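Local coordinates for protein dihydropteroate synthase 2 (Mycobacterium tuberculosis, PDB 2VP8) that seems to lack dihydropteroate synthase activity, probably binding the pterin pyrophosphate substrate only very weakly, though it can probably bind the inhibitor dapsone, at residues R187-A192 against T226-L231; A199-A204 against E212-D217; D69-A74 against D80-G85. All blocks are in the same frame, centred on the assembly; numbering follows the deposited sequence.

Contact 1 of 3, residues R187-A192 against T226-L231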
ATOM      1  N   ARG B 187     -14.436 -14.053  11.792  1.00 39.76           N
ATOM      2  CA  ARG B 187     -15.071 -12.765  12.063  1.00 39.66           C
ATOM      3  C   ARG B 187     -15.062 -12.463  13.569  1.00 39.19           C
ATOM      4  O   ARG B 187     -14.791 -11.333  13.979  1.00 39.25           O
ATOM      5  CB  ARG B 187     -16.506 -12.753  11.509  1.00 39.86           C
ATOM      6  CG  ARG B 187     -17.342 -11.533  11.889  1.00 40.70           C
ATOM      7  CD  ARG B 187     -16.822 -10.269  11.220  1.00 42.11           C
ATOM      8  NE  ARG B 187     -17.155  -9.071  11.984  1.00 43.45           N
ATOM      9  CZ  ARG B 187     -16.874  -7.829  11.599  1.00 44.01           C
ATOM     10  NH1 ARG B 187     -16.261  -7.610  10.442  1.00 44.12           N
ATOM     11  NH2 ARG B 187     -17.211  -6.803  12.372  1.00 44.20           N
ATOM     12  N   GLY B 188     -15.345 -13.484  14.375  1.00 38.67           N
ATOM     13  CA  GLY B 188     -15.372 -13.366  15.834  1.00 37.96           C
ATOM     14  C   GLY B 188     -14.047 -12.963  16.456  1.00 37.53           C
ATOM     15  O   GLY B 188     -14.023 -12.264  17.470  1.00 37.49           O
ATOM     16  N   VAL B 189     -12.947 -13.400  15.848  1.00 37.02           N
ATOM     17  CA  VAL B 189     -11.606 -13.051  16.312  1.00 36.52           C
ATOM     18  C   VAL B 189     -11.425 -11.536  16.285  1.00 36.33           C
ATOM     19  O   VAL B 189     -10.866 -10.951  17.216  1.00 36.21           O
ATOM     20  CB  VAL B 189     -10.515 -13.746  15.464  1.00 36.43           C
ATOM     21  CG1 VAL B 189      -9.124 -13.353  15.932  1.00 36.37           C
ATOM     22  CG2 VAL B 189     -10.675 -15.256  15.533  1.00 36.62           C
ATOM     23  N   VAL B 190     -11.920 -10.913  15.218  1.00 36.20           N
ATOM     24  CA  VAL B 190     -11.881  -9.460  15.058  1.00 35.96           C
ATOM     25  C   VAL B 190     -12.776  -8.796  16.099  1.00 35.96           C
ATOM     26  O   VAL B 190     -12.360  -7.854  16.765  1.00 35.97           O
ATOM     27  CB  VAL B 190     -12.300  -9.031  13.622  1.00 35.93           C
ATOM     28  CG1 VAL B 190     -12.480  -7.526  13.524  1.00 35.59           C
ATOM     29  CG2 VAL B 190     -11.282  -9.511  12.594  1.00 35.56           C
ATOM     30  N   ASP B 191     -13.997  -9.304  16.243  1.00 36.13           N
ATOM     31  CA  ASP B 191     -14.954  -8.758  17.208  1.00 36.25           C
ATOM     32  C   ASP B 191     -14.489  -8.918  18.656  1.00 36.19           C
ATOM     33  O   ASP B 191     -14.794  -8.082  19.504  1.00 36.28           O
ATOM     34  CB  ASP B 191     -16.348  -9.362  16.999  1.00 36.22           C
ATOM     35  CG  ASP B 191     -17.090  -8.736  15.817  1.00 36.66           C
ATOM     36  OD1 ASP B 191     -17.963  -9.412  15.237  1.00 36.86           O
ATOM     37  OD2 ASP B 191     -16.808  -7.568  15.466  1.00 37.34           O
ATOM     38  N   ALA B 192     -13.736  -9.983  18.920  1.00 36.15           N
ATOM     39  CA  ALA B 192     -13.130 -10.213  20.230  1.00 36.11           C
ATOM     40  C   ALA B 192     -12.077  -9.161  20.550  1.00 36.23           C
ATOM     41  O   ALA B 192     -11.947  -8.745  21.700  1.00 36.21           O
ATOM     42  CB  ALA B 192     -12.519 -11.601  20.298  1.00 36.09           C
ATOM     43  N   THR B 226       1.895 -12.465  11.118  1.00 41.18           N
ATOM     44  CA  THR B 226       1.296 -13.547  11.905  1.00 40.29           C
ATOM     45  C   THR B 226      -0.178 -13.552  11.539  1.00 39.78           C
ATOM     46  O   THR B 226      -0.708 -12.513  11.135  1.00 39.53           O
ATOM     47  CB  THR B 226       1.434 -13.332  13.425  1.00 40.26           C
ATOM     48  OG1 THR B 226       0.759 -12.126  13.804  1.00 40.09           O
ATOM     49  CG2 THR B 226       2.902 -13.258  13.840  1.00 40.10           C
ATOM     50  N   PHE B 227      -0.848 -14.696  11.666  1.00 39.06           N
ATOM     51  CA  PHE B 227      -2.249 -14.752  11.248  1.00 38.42           C
ATOM     52  C   PHE B 227      -3.108 -13.661  11.886  1.00 38.04           C
ATOM     53  O   PHE B 227      -3.817 -12.949  11.179  1.00 37.58           O
ATOM     54  CB  PHE B 227      -2.887 -16.133  11.436  1.00 38.31           C
ATOM     55  CG  PHE B 227      -4.253 -16.252  10.794  1.00 38.20           C
ATOM     56  CD1 PHE B 227      -4.449 -15.870   9.457  1.00 38.51           C
ATOM     57  CD2 PHE B 227      -5.341 -16.723  11.520  1.00 37.88           C
ATOM     58  CE1 PHE B 227      -5.705 -15.959   8.857  1.00 38.41           C
ATOM     59  CE2 PHE B 227      -6.599 -16.821  10.932  1.00 38.09           C
ATOM     60  CZ  PHE B 227      -6.783 -16.440   9.596  1.00 38.30           C
ATOM     61  N   HIS B 228      -3.032 -13.535  13.212  1.00 38.01           N
ATOM     62  CA  HIS B 228      -3.780 -12.512  13.943  1.00 37.93           C
ATOM     63  C   HIS B 228      -3.482 -11.130  13.403  1.00 37.34           C
ATOM     64  O   HIS B 228      -4.395 -10.346  13.178  1.00 37.51           O
ATOM     65  CB  HIS B 228      -3.471 -12.552  15.440  1.00 38.34           C
ATOM     66  CG  HIS B 228      -4.006 -13.763  16.139  1.00 39.94           C
ATOM     67  ND1 HIS B 228      -3.200 -14.811  16.536  1.00 40.87           N
ATOM     68  CD2 HIS B 228      -5.264 -14.088  16.524  1.00 40.89           C
ATOM     69  CE1 HIS B 228      -3.939 -15.731  17.131  1.00 41.33           C
ATOM     70  NE2 HIS B 228      -5.195 -15.318  17.138  1.00 41.70           N
ATOM     71  N   GLY B 229      -2.202 -10.842  13.185  1.00 36.80           N
ATOM     72  CA  GLY B 229      -1.776  -9.562  12.624  1.00 36.19           C
ATOM     73  C   GLY B 229      -2.463  -9.233  11.318  1.00 35.78           C
ATOM     74  O   GLY B 229      -3.221  -8.262  11.230  1.00 36.18           O
ATOM     75  N   LEU B 230      -2.209 -10.056  10.305  1.00 35.32           N
ATOM     76  CA  LEU B 230      -2.809  -9.890   8.984  1.00 34.83           C
ATOM     77  C   LEU B 230      -4.335  -9.768   9.009  1.00 35.10           C
ATOM     78  O   LEU B 230      -4.892  -8.947   8.280  1.00 34.98           O
ATOM     79  CB  LEU B 230      -2.381 -11.024   8.056  1.00 34.25           C
ATOM     80  CG  LEU B 230      -0.889 -11.095   7.728  1.00 33.57           C
ATOM     81  CD1 LEU B 230      -0.525 -12.447   7.116  1.00 31.69           C
ATOM     82  CD2 LEU B 230      -0.464  -9.942   6.821  1.00 31.88           C
ATOM     83  N   LEU B 231      -5.002 -10.579   9.831  1.00 35.44           N
ATOM     84  CA  LEU B 231      -6.454 -10.493   9.972  1.00 36.41           C
ATOM     85  C   LEU B 231      -6.867  -9.110  10.407  1.00 37.04           C
ATOM     86  O   LEU B 231      -7.689  -8.469   9.758  1.00 37.83           O
ATOM     87  CB  LEU B 231      -6.990 -11.476  11.007  1.00 36.42           C
ATOM     88  CG  LEU B 231      -7.762 -12.714  10.563  1.00 37.34           C
ATOM     89  CD1 LEU B 231      -8.541 -13.216  11.781  1.00 37.75           C
ATOM     90  CD2 LEU B 231      -8.698 -12.472   9.363  1.00 35.65           C
TER

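Contact 2 of 3, residues A199-A204 against E212-D217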
ATOM      1  N   ALA B 199     -13.539  -1.607  25.254  1.00 39.46           N
ATOM      2  CA  ALA B 199     -13.771  -1.583  26.693  1.00 39.01           C
ATOM      3  C   ALA B 199     -12.637  -0.839  27.396  1.00 38.80           C
ATOM      4  O   ALA B 199     -12.871  -0.043  28.307  1.00 38.72           O
ATOM      5  CB  ALA B 199     -13.888  -2.999  27.223  1.00 38.84           C
ATOM      6  N   ALA B 200     -11.410  -1.104  26.958  1.00 38.69           N
ATOM      7  CA  ALA B 200     -10.230  -0.400  27.448  1.00 38.62           C
ATOM      8  C   ALA B 200     -10.367   1.115  27.260  1.00 38.48           C
ATOM      9  O   ALA B 200     -10.042   1.887  28.162  1.00 38.59           O
ATOM     10  CB  ALA B 200      -8.978  -0.920  26.754  1.00 38.62           C
ATOM     11  N   ALA B 201     -10.862   1.521  26.093  1.00 38.27           N
ATOM     12  CA  ALA B 201     -11.145   2.923  25.794  1.00 38.19           C
ATOM     13  C   ALA B 201     -12.217   3.519  26.709  1.00 38.29           C
ATOM     14  O   ALA B 201     -12.040   4.612  27.247  1.00 38.32           O
ATOM     15  CB  ALA B 201     -11.538   3.085  24.338  1.00 38.02           C
ATOM     16  N   GLU B 202     -13.322   2.799  26.889  1.00 38.47           N
ATOM     17  CA  GLU B 202     -14.410   3.275  27.738  1.00 38.62           C
ATOM     18  C   GLU B 202     -13.990   3.352  29.205  1.00 38.64           C
ATOM     19  O   GLU B 202     -14.376   4.286  29.919  1.00 38.54           O
ATOM     20  CB  GLU B 202     -15.664   2.403  27.577  1.00 38.78           C
ATOM     21  CG  GLU B 202     -16.315   2.452  26.187  1.00 39.37           C
ATOM     22  CD  GLU B 202     -17.036   3.762  25.875  1.00 40.12           C
ATOM     23  OE1 GLU B 202     -17.081   4.663  26.736  1.00 40.92           O
ATOM     24  OE2 GLU B 202     -17.567   3.892  24.754  1.00 40.75           O
ATOM     25  N   ARG B 203     -13.196   2.374  29.644  1.00 38.67           N
ATOM     26  CA  ARG B 203     -12.687   2.337  31.018  1.00 38.68           C
ATOM     27  C   ARG B 203     -11.743   3.499  31.289  1.00 38.43           C
ATOM     28  O   ARG B 203     -11.683   4.006  32.408  1.00 38.57           O
ATOM     29  CB  ARG B 203     -11.997   1.004  31.318  1.00 38.81           C
ATOM     30  CG  ARG B 203     -12.919  -0.048  31.935  1.00 39.71           C
ATOM     31  CD  ARG B 203     -12.612  -1.453  31.415  1.00 41.49           C
ATOM     32  NE  ARG B 203     -11.202  -1.816  31.566  1.00 42.54           N
ATOM     33  CZ  ARG B 203     -10.535  -2.621  30.740  1.00 43.06           C
ATOM     34  NH1 ARG B 203     -11.135  -3.155  29.682  1.00 42.95           N
ATOM     35  NH2 ARG B 203      -9.254  -2.884  30.968  1.00 43.52           N
ATOM     36  N   ALA B 204     -11.019   3.927  30.261  1.00 37.99           N
ATOM     37  CA  ALA B 204     -10.181   5.111  30.377  1.00 37.86           C
ATOM     38  C   ALA B 204     -11.029   6.378  30.468  1.00 37.74           C
ATOM     39  O   ALA B 204     -10.801   7.220  31.353  1.00 38.02           O
ATOM     40  CB  ALA B 204      -9.200   5.199  29.222  1.00 37.74           C
ATOM     41  N   GLU B 212     -11.558  12.508  23.408  1.00 37.09           N
ATOM     42  CA  GLU B 212     -10.849  12.794  22.160  1.00 37.22           C
ATOM     43  C   GLU B 212      -9.354  12.495  22.220  1.00 37.18           C
ATOM     44  O   GLU B 212      -8.706  12.366  21.181  1.00 37.67           O
ATOM     45  CB  GLU B 212     -11.094  14.238  21.690  1.00 37.31           C
ATOM     46  CG  GLU B 212     -10.628  15.334  22.649  1.00 38.01           C
ATOM     47  CD  GLU B 212     -11.616  15.611  23.775  1.00 38.67           C
ATOM     48  OE1 GLU B 212     -12.736  15.045  23.754  1.00 38.22           O
ATOM     49  OE2 GLU B 212     -11.265  16.403  24.681  1.00 39.03           O
ATOM     50  N   LYS B 213      -8.813  12.372  23.426  1.00 37.00           N
ATOM     51  CA  LYS B 213      -7.386  12.115  23.600  1.00 36.69           C
ATOM     52  C   LYS B 213      -7.085  10.617  23.694  1.00 36.67           C
ATOM     53  O   LYS B 213      -5.933  10.222  23.877  1.00 36.79           O
ATOM     54  CB  LYS B 213      -6.839  12.853  24.830  1.00 36.56           C
ATOM     55  CG  LYS B 213      -7.102  14.350  24.844  1.00 36.73           C
ATOM     56  CD  LYS B 213      -6.165  15.064  25.814  1.00 37.58           C
ATOM     57  CE  LYS B 213      -6.563  16.524  26.016  1.00 37.59           C
ATOM     58  NZ  LYS B 213      -5.424  17.349  26.504  1.00 37.46           N
ATOM     59  N   VAL B 214      -8.118   9.787  23.566  1.00 36.50           N
ATOM     60  CA  VAL B 214      -7.934   8.336  23.598  1.00 36.47           C
ATOM     61  C   VAL B 214      -7.758   7.775  22.189  1.00 36.46           C
ATOM     62  O   VAL B 214      -8.585   8.016  21.315  1.00 36.44           O
ATOM     63  CB  VAL B 214      -9.113   7.605  24.275  1.00 36.48           C
ATOM     64  CG1 VAL B 214      -8.857   6.098  24.291  1.00 36.91           C
ATOM     65  CG2 VAL B 214      -9.342   8.117  25.685  1.00 36.11           C
ATOM     66  N   LEU B 215      -6.674   7.030  21.986  1.00 36.34           N
ATOM     67  CA  LEU B 215      -6.431   6.311  20.740  1.00 36.36           C
ATOM     68  C   LEU B 215      -6.453   4.807  21.018  1.00 36.13           C
ATOM     69  O   LEU B 215      -6.139   4.374  22.132  1.00 36.06           O
ATOM     70  CB  LEU B 215      -5.079   6.720  20.140  1.00 36.40           C
ATOM     71  CG  LEU B 215      -4.901   8.141  19.584  1.00 37.11           C
ATOM     72  CD1 LEU B 215      -4.700   9.194  20.688  1.00 38.10           C
ATOM     73  CD2 LEU B 215      -3.740   8.188  18.617  1.00 36.81           C
ATOM     74  N   ILE B 216      -6.834   4.011  20.024  1.00 35.84           N
ATOM     75  CA  ILE B 216      -6.820   2.558  20.193  1.00 35.67           C
ATOM     76  C   ILE B 216      -5.788   1.893  19.296  1.00 35.97           C
ATOM     77  O   ILE B 216      -5.643   2.238  18.125  1.00 35.86           O
ATOM     78  CB  ILE B 216      -8.216   1.895  20.018  1.00 35.67           C
ATOM     79  CG1 ILE B 216      -8.768   2.092  18.599  1.00 35.09           C
ATOM     80  CG2 ILE B 216      -9.195   2.395  21.095  1.00 35.17           C
ATOM     81  CD1 ILE B 216      -9.890   1.125  18.235  1.00 35.33           C
ATOM     82  N   ASP B 217      -5.066   0.942  19.872  1.00 36.43           N
ATOM     83  CA  ASP B 217      -4.003   0.235  19.172  1.00 36.96           C
ATOM     84  C   ASP B 217      -4.282  -1.271  19.208  1.00 37.22           C
ATOM     85  O   ASP B 217      -3.739  -1.990  20.046  1.00 37.10           O
ATOM     86  CB  ASP B 217      -2.652   0.584  19.796  1.00 36.91           C
ATOM     87  CG  ASP B 217      -1.509  -0.188  19.188  1.00 37.76           C
ATOM     88  OD1 ASP B 217      -1.683  -0.797  18.110  1.00 39.97           O
ATOM     89  OD2 ASP B 217      -0.423  -0.184  19.795  1.00 38.75           O
TER

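Contact 3 of 3, residues D69-A74 against D80-G85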
ATOM      1  N   ASP B  69      19.205  14.326  17.832  1.00 31.86           N
ATOM      2  CA  ASP B  69      19.178  14.320  16.387  1.00 31.90           C
ATOM      3  C   ASP B  69      17.996  13.520  15.870  1.00 32.15           C
ATOM      4  O   ASP B  69      17.327  13.949  14.932  1.00 32.08           O
ATOM      5  CB  ASP B  69      20.481  13.755  15.832  1.00 31.77           C
ATOM      6  CG  ASP B  69      21.649  14.710  15.984  1.00 32.02           C
ATOM      7  OD1 ASP B  69      21.432  15.904  16.303  1.00 32.70           O
ATOM      8  OD2 ASP B  69      22.801  14.266  15.773  1.00 31.45           O
ATOM      9  N   ALA B  70      17.742  12.367  16.493  1.00 32.76           N
ATOM     10  CA  ALA B  70      16.601  11.512  16.144  1.00 33.18           C
ATOM     11  C   ALA B  70      15.313  12.312  16.172  1.00 33.63           C
ATOM     12  O   ALA B  70      14.501  12.226  15.246  1.00 33.64           O
ATOM     13  CB  ALA B  70      16.505  10.328  17.084  1.00 33.08           C
ATOM     14  N   VAL B  71      15.144  13.108  17.226  1.00 34.35           N
ATOM     15  CA  VAL B  71      13.981  13.983  17.338  1.00 34.93           C
ATOM     16  C   VAL B  71      13.999  15.015  16.218  1.00 35.64           C
ATOM     17  O   VAL B  71      13.019  15.142  15.483  1.00 36.16           O
ATOM     18  CB  VAL B  71      13.888  14.666  18.721  1.00 34.73           C
ATOM     19  CG1 VAL B  71      12.769  15.712  18.742  1.00 33.89           C
ATOM     20  CG2 VAL B  71      13.664  13.631  19.795  1.00 33.86           C
ATOM     21  N   HIS B  72      15.112  15.724  16.067  1.00 36.26           N
ATOM     22  CA  HIS B  72      15.196  16.773  15.058  1.00 37.15           C
ATOM     23  C   HIS B  72      14.823  16.254  13.677  1.00 38.17           C
ATOM     24  O   HIS B  72      14.160  16.954  12.913  1.00 38.31           O
ATOM     25  CB  HIS B  72      16.588  17.393  15.003  1.00 36.71           C
ATOM     26  CG  HIS B  72      16.961  18.169  16.224  1.00 36.23           C
ATOM     27  ND1 HIS B  72      18.235  18.153  16.749  1.00 35.67           N
ATOM     28  CD2 HIS B  72      16.234  18.985  17.021  1.00 36.07           C
ATOM     29  CE1 HIS B  72      18.274  18.925  17.819  1.00 36.34           C
ATOM     30  NE2 HIS B  72      17.073  19.443  18.004  1.00 36.42           N
ATOM     31  N   ARG B  73      15.252  15.031  13.370  1.00 39.10           N
ATOM     32  CA  ARG B  73      15.000  14.425  12.072  1.00 40.53           C
ATOM     33  C   ARG B  73      13.515  14.094  11.912  1.00 40.29           C
ATOM     34  O   ARG B  73      12.906  14.418  10.890  1.00 40.27           O
ATOM     35  CB  ARG B  73      15.862  13.174  11.898  1.00 40.46           C
ATOM     36  CG  ARG B  73      16.490  13.033  10.519  1.00 42.56           C
ATOM     37  CD  ARG B  73      17.205  11.682  10.312  1.00 43.39           C
ATOM     38  NE  ARG B  73      18.280  11.436  11.284  1.00 49.42           N
ATOM     39  CZ  ARG B  73      18.215  10.548  12.284  1.00 51.42           C
ATOM     40  NH1 ARG B  73      17.117   9.803  12.457  1.00 52.01           N
ATOM     41  NH2 ARG B  73      19.248  10.398  13.115  1.00 51.36           N
ATOM     42  N   ALA B  74      12.930  13.471  12.932  1.00 40.24           N
ATOM     43  CA  ALA B  74      11.517  13.099  12.892  1.00 40.31           C
ATOM     44  C   ALA B  74      10.604  14.312  12.717  1.00 40.47           C
ATOM     45  O   ALA B  74       9.656  14.279  11.915  1.00 41.07           O
ATOM     46  CB  ALA B  74      11.134  12.315  14.136  1.00 40.33           C
ATOM     47  N   ASP B  80       4.177  13.638  13.749  1.00 40.53           N
ATOM     48  CA  ASP B  80       3.109  14.342  14.437  1.00 40.38           C
ATOM     49  C   ASP B  80       3.220  14.105  15.928  1.00 40.25           C
ATOM     50  O   ASP B  80       2.835  14.954  16.732  1.00 40.03           O
ATOM     51  CB  ASP B  80       1.767  13.880  13.908  1.00 40.32           C
ATOM     52  CG  ASP B  80       1.585  14.223  12.456  1.00 40.61           C
ATOM     53  OD1 ASP B  80       1.445  15.435  12.149  1.00 41.88           O
ATOM     54  OD2 ASP B  80       1.603  13.288  11.626  1.00 39.17           O
ATOM     55  N   VAL B  81       3.757  12.937  16.277  1.00 39.93           N
ATOM     56  CA  VAL B  81       4.027  12.572  17.650  1.00 39.72           C
ATOM     57  C   VAL B  81       5.464  12.079  17.733  1.00 39.67           C
ATOM     58  O   VAL B  81       5.927  11.375  16.846  1.00 39.62           O
ATOM     59  CB  VAL B  81       3.067  11.467  18.131  1.00 39.81           C
ATOM     60  CG1 VAL B  81       3.376  11.062  19.562  1.00 39.84           C
ATOM     61  CG2 VAL B  81       1.613  11.925  18.024  1.00 39.73           C
ATOM     62  N   ILE B  82       6.172  12.482  18.783  1.00 39.64           N
ATOM     63  CA  ILE B  82       7.444  11.880  19.125  1.00 39.72           C
ATOM     64  C   ILE B  82       7.175  10.974  20.311  1.00 40.26           C
ATOM     65  O   ILE B  82       6.751  11.426  21.375  1.00 40.85           O
ATOM     66  CB  ILE B  82       8.533  12.935  19.486  1.00 39.85           C
ATOM     67  CG1 ILE B  82       8.675  13.990  18.382  1.00 38.85           C
ATOM     68  CG2 ILE B  82       9.883  12.264  19.764  1.00 38.97           C
ATOM     69  CD1 ILE B  82       9.141  13.445  17.054  1.00 37.03           C
ATOM     70  N   ASP B  83       7.412   9.687  20.114  1.00 40.69           N
ATOM     71  CA  ASP B  83       7.157   8.686  21.133  1.00 41.03           C
ATOM     72  C   ASP B  83       8.473   8.333  21.819  1.00 41.22           C
ATOM     73  O   ASP B  83       9.298   7.614  21.257  1.00 41.63           O
ATOM     74  CB  ASP B  83       6.502   7.460  20.491  1.00 40.88           C
ATOM     75  CG  ASP B  83       6.104   6.418  21.492  1.00 41.49           C
ATOM     76  OD1 ASP B  83       5.278   6.708  22.387  1.00 42.02           O
ATOM     77  OD2 ASP B  83       6.612   5.288  21.370  1.00 43.59           O
ATOM     78  N   VAL B  84       8.659   8.852  23.032  1.00 41.30           N
ATOM     79  CA  VAL B  84       9.918   8.720  23.762  1.00 41.27           C
ATOM     80  C   VAL B  84       9.954   7.429  24.576  1.00 41.55           C
ATOM     81  O   VAL B  84       9.060   7.176  25.382  1.00 41.59           O
ATOM     82  CB  VAL B  84      10.156   9.937  24.687  1.00 41.21           C
ATOM     83  CG1 VAL B  84      11.460   9.798  25.426  1.00 41.27           C
ATOM     84  CG2 VAL B  84      10.161  11.229  23.894  1.00 41.02           C
ATOM     85  N   GLY B  85      10.990   6.621  24.356  1.00 41.83           N
ATOM     86  CA  GLY B  85      11.174   5.355  25.081  1.00 42.33           C
ATOM     87  C   GLY B  85      12.568   5.186  25.666  1.00 42.73           C
ATOM     88  O   GLY B  85      13.385   6.115  25.635  1.00 42.92           O
TER

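Contact 1 of 3, residues R187-A192 against T226-L231
Thr226 OG1 accepts a bond from Gly229 N at 3.3 Å, a capping bond to the N-cap residue of the helix that presents His228, in its first turn, and Leu231, a turn later, to Val189. This is the seam between two helices on the outside of the TIM barrel, 186-207 and 227-234, and it is a light one. A single methyl does the touching. Val189 puts CG1 anti to its own backbone N (chi1 179°), out toward the neighbouring helix, where it meets two side chains one helical turn apart. His228 receives it at the edge of the imidazole, near the ring plane, with Val189 CG1 4.0 Å from CD2. Leu231 comes in from the next turn, its CD1 4.2 Å from Val189 CG1, the two side chains crossing at about a right angle. Helix 227-234 also meets the second subunit, Phe227 packing on Pro310 and Leu230 on Ser303 of that chain. Within helix 186-207, Arg187 NH2 and Asp191 OD2 make a weakly hydrogen-bonded salt bridge at 3.2 Å, away from the seam. Leu231 also packs back within its own helix: its CG sits 4.0 Å above one face of the Phe227 ring, displaced toward the rim.

Contact 2 of 3, residues A199-A204 against E212-D217
Ala201 CB sits against two residues of strand 214-217, within 4.0 Å of Val214 CG1 and 4.1 Å of Ile216 CG2. The partners are alternate residues, Leu215 between them pointing away, so both lie on the helix side of the strand, and the helix methyl meets a branch from each. In Val214 it is the methyl anti to the backbone N (chi1 -179°) that reaches the helix. In Ile216 the ethyl arm takes the slot between backbone N and carbonyl carbon, leaving CG2 as the branch turned to Ala201.

Next outward, Trp244 packs on Ala201 and Thr242 on Ile216, while Ala200 and Ala204 rest on Cys165 and Leu163 of strand 162-166. On one flank of the strand Leu215 bonds through its backbone to Leu163 and Cys165; on the other Ile216 bonds to Pro245 and Leu247, and the link to strand 247-248 closes the TIM barrel. At its end Asp217 OD2 holds ND1 of His220, probably a marker of family members without synthase activity.

The touching groups are all buried methyls, and the small alanine lets helix and strand backbones come to 6.7 Å between the CA atoms of Ala201 and Val214; the joint therefore rests on dispersion and shape.

Contact 3 of 3, residues D69-A74 against D80-G85
Ile82 faces the helix with both of its methyls, one for Val71 and one for Ala74, within a beta-alpha-beta crossover of the TIM barrel: strand 43-49, helix 65-76, then strand 81-85 beside and parallel to the first.

The apolar packing is what joins the two segments. Val71 CG2 lies 4.0 Å from Ile82 CG2, the side chains crossing obliquely. One helical turn on, Ala74 CB meets Ile82 CD1 at 3.7 Å. The torsions of Ile82 divide the work: with chi1 at -53° CG2 stands anti to the backbone N, and chi2 of -63° folds the ethyl arm round so that CD1 ends at the alanine while CG2 serves the valine. Leu111 of helix 98-114 packs on both Val71 and Ile82, and Ala46 of strand 43-49 lies against Ala74, so this layer between helices and sheet continues in both directions.

Backbone bonding holds each side in shape. In the helix, Arg73 N reaches Asp69 O at 2.8 Å and Ala74 N reaches Ala70 O at 3.1 Å. The strand is bonded on both flanks, Val81 to Ile44 and Ala46, Ile82 to Leu119 and Ser121.

The polar side chains turn elsewhere. Both acidic groups of the strand are buried, and their oxygens are satisfied within the chain. Asp83, next to Ile82 and pointing from the other side of the strand, takes Ser121 OG and Asn142 ND2 on OD1, while its OD2 forms a salt bridge with Arg287 NH2.

Along the chain contact 3 comes first and closes before contact 1 opens; contact 2 is nested inside the loop that contact 1 closes. Contacts 1 and 2 share helix 186-207, their centres 20 Å apart, so that helix meets a neighbouring helix near its start and the sheet further along. Contacts 2 and 3 each press a helix onto a strand of the same parallel sheet, on opposite sides of the chain's centre and 23 Å apart between centres. Contacts 1 and 3 are the most distant pair, at 31 Å between centres. Contacts 2 and 3 thus repeat the helix-on-strand layer of the TIM barrel, and contact 1 is where two adjacent outer helices touch, near the dimer partner.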